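Local coordinates for glutaconate coenzyme a-transferase (Acidaminococcus fermentans, PDB 1POI), which transfers the CoA moiety from acetyl-CoA to (R)-2-hydroxyglutarate and related acids such as glutaconate, a step in glutamate degradation, at residues 2-7 against 11-16. Sequence-based numbering, arbitrary orientation.
Sequences KVMTLK and AKYVHS
K7 O is gripped twice: it accepts the i to i+4 helical bond from A11 N at 3.1 Å, with an N-H...O angle of 155°, and also takes a bond from Q41 NE2. A11 CB rests against the same carbonyl oxygen, 3.4 Å from K7 O, while the side chain of K7 leads off to a salt bridge with E37. At the start of the helix T5 is the N-cap, its OG1 accepting a weak bond from K7 N (3.2 Å) and another from D8 N. Residues 6-7 and 11-13 are the two ends of helix 6-13, the first helix of the chain, which leads to strand 19-22 of the parallel sheet; 2-5 lead in, and the chain leaves helical geometry at V14. The side chain of M4, just before the cap, reaches across to Y13 in a Met-aromatic contact. M4 SD lies 3.8 Å from Y13 CE2, at the ring edge and near its plane, 5.2 Å from the centroid. The bend at chi3 (-35°) carries M4 CE round toward the aliphatic chain of K12, 4.5 Å from K12 CD. K12 CG itself covers one face of the Y13 ring, over its centre. M4 and Y13 both also pack on A236 of strand 236-239, and Y13 reaches I208 of strand 206-211.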
loop_
_atom_site.group_PDB
_atom_site.type_symbol
_atom_site.label_atom_id
_atom_site.label_comp_id
_atom_site.label_asym_id
_atom_site.label_seq_id
_atom_site.Cartn_x
_atom_site.Cartn_y
_atom_site.Cartn_z
ATOM N N LYS A 2 -8.418 -23.563 12.622
ATOM C CA LYS A 2 -9.859 -23.636 12.514
ATOM C C LYS A 2 -10.269 -23.873 11.068
ATOM O O LYS A 2 -11.429 -23.656 10.692
ATOM C CB LYS A 2 -10.450 -22.345 13.042
ATOM C CG LYS A 2 -9.830 -21.981 14.375
ATOM C CD LYS A 2 -10.590 -20.875 15.054
ATOM C CE LYS A 2 -9.933 -20.527 16.362
ATOM N NZ LYS A 2 -10.612 -19.365 16.960
ATOM N N VAL A 3 -9.309 -24.340 10.270
ATOM C CA VAL A 3 -9.530 -24.580 8.857
ATOM C C VAL A 3 -10.216 -25.907 8.665
ATOM O O VAL A 3 -9.661 -26.952 9.017
ATOM C CB VAL A 3 -8.218 -24.579 8.069
ATOM C CG1 VAL A 3 -8.517 -24.750 6.587
ATOM C CG2 VAL A 3 -7.470 -23.285 8.304
ATOM N N MET A 4 -11.415 -25.861 8.090
ATOM C CA MET A 4 -12.189 -27.062 7.856
ATOM C C MET A 4 -13.095 -26.902 6.638
ATOM O O MET A 4 -13.481 -25.786 6.291
ATOM C CB MET A 4 -12.986 -27.392 9.114
ATOM C CG MET A 4 -14.204 -26.549 9.359
ATOM S SD MET A 4 -14.853 -26.849 11.024
ATOM C CE MET A 4 -14.516 -28.623 11.245
ATOM N N THR A 5 -13.419 -28.013 5.983
ATOM C CA THR A 5 -14.261 -27.977 4.793
ATOM C C THR A 5 -15.630 -27.388 5.079
ATOM O O THR A 5 -16.106 -27.449 6.199
ATOM C CB THR A 5 -14.431 -29.372 4.164
ATOM O OG1 THR A 5 -15.585 -30.033 4.712
ATOM C CG2 THR A 5 -13.183 -30.217 4.405
ATOM N N LEU A 6 -16.285 -26.860 4.054
ATOM C CA LEU A 6 -17.590 -26.251 4.247
ATOM C C LEU A 6 -18.644 -27.278 4.635
ATOM O O LEU A 6 -19.705 -26.903 5.134
ATOM C CB LEU A 6 -18.023 -25.448 3.007
ATOM C CG LEU A 6 -19.381 -24.750 3.123
ATOM C CD1 LEU A 6 -19.374 -23.834 4.308
ATOM C CD2 LEU A 6 -19.745 -23.981 1.879
ATOM N N LYS A 7 -18.376 -28.566 4.405
ATOM C CA LYS A 7 -19.351 -29.601 4.769
ATOM C C LYS A 7 -19.222 -29.891 6.250
ATOM O O LYS A 7 -20.195 -29.813 7.004
ATOM C CB LYS A 7 -19.154 -30.899 3.976
ATOM C CG LYS A 7 -20.107 -32.019 4.435
ATOM C CD LYS A 7 -20.071 -33.249 3.543
ATOM C CE LYS A 7 -20.767 -33.010 2.196
ATOM N NZ LYS A 7 -22.228 -32.669 2.282
ATOM N N ALA A 11 -21.926 -28.803 9.345
ATOM C CA ALA A 11 -22.503 -29.923 10.082
ATOM C C ALA A 11 -22.270 -29.796 11.580
ATOM O O ALA A 11 -23.154 -30.083 12.388
ATOM C CB ALA A 11 -21.909 -31.211 9.590
ATOM N N LYS A 12 -21.051 -29.405 11.933
ATOM C CA LYS A 12 -20.656 -29.236 13.318
ATOM C C LYS A 12 -21.282 -28.029 14.006
ATOM O O LYS A 12 -21.911 -28.178 15.050
ATOM C CB LYS A 12 -19.135 -29.175 13.414
ATOM C CG LYS A 12 -18.611 -29.071 14.816
ATOM C CD LYS A 12 -17.105 -29.318 14.840
ATOM C CE LYS A 12 -16.533 -29.276 16.264
ATOM N NZ LYS A 12 -15.085 -29.673 16.298
ATOM N N TYR A 13 -21.179 -26.845 13.410
ATOM C CA TYR A 13 -21.713 -25.637 14.049
ATOM C C TYR A 13 -23.127 -25.201 13.700
ATOM O O TYR A 13 -23.614 -24.235 14.293
ATOM C CB TYR A 13 -20.755 -24.462 13.851
ATOM C CG TYR A 13 -19.355 -24.775 14.271
ATOM C CD1 TYR A 13 -18.983 -24.718 15.613
ATOM C CD2 TYR A 13 -18.419 -25.207 13.351
ATOM C CE1 TYR A 13 -17.706 -25.094 16.035
ATOM C CE2 TYR A 13 -17.130 -25.586 13.757
ATOM C CZ TYR A 13 -16.789 -25.526 15.102
ATOM O OH TYR A 13 -15.530 -25.903 15.523
ATOM N N VAL A 14 -23.781 -25.832 12.723
ATOM C CA VAL A 14 -25.151 -25.423 12.397
ATOM C C VAL A 14 -26.059 -26.617 12.622
ATOM O O VAL A 14 -25.672 -27.766 12.331
ATOM C CB VAL A 14 -25.296 -24.874 10.956
ATOM C CG1 VAL A 14 -26.519 -23.925 10.855
ATOM C CG2 VAL A 14 -24.031 -24.120 10.564
ATOM N N HIS A 15 -27.250 -26.343 13.167
ATOM C CA HIS A 15 -28.243 -27.368 13.529
ATOM C C HIS A 15 -29.635 -26.810 13.347
ATOM O O HIS A 15 -29.854 -25.605 13.523
ATOM C CB HIS A 15 -28.130 -27.722 15.032
ATOM C CG HIS A 15 -26.733 -27.994 15.495
ATOM N ND1 HIS A 15 -26.063 -29.163 15.203
ATOM C CD2 HIS A 15 -25.855 -27.221 16.174
ATOM C CE1 HIS A 15 -24.828 -29.097 15.671
ATOM N NE2 HIS A 15 -24.675 -27.927 16.264
ATOM N N SER A 16 -30.591 -27.684 13.058
ATOM C CA SER A 16 -31.972 -27.248 12.918
ATOM C C SER A 16 -32.343 -26.677 14.289
ATOM O O SER A 16 -31.734 -27.050 15.300
ATOM C CB SER A 16 -32.874 -28.431 12.581
ATOM O OG SER A 16 -32.352 -29.175 11.502
#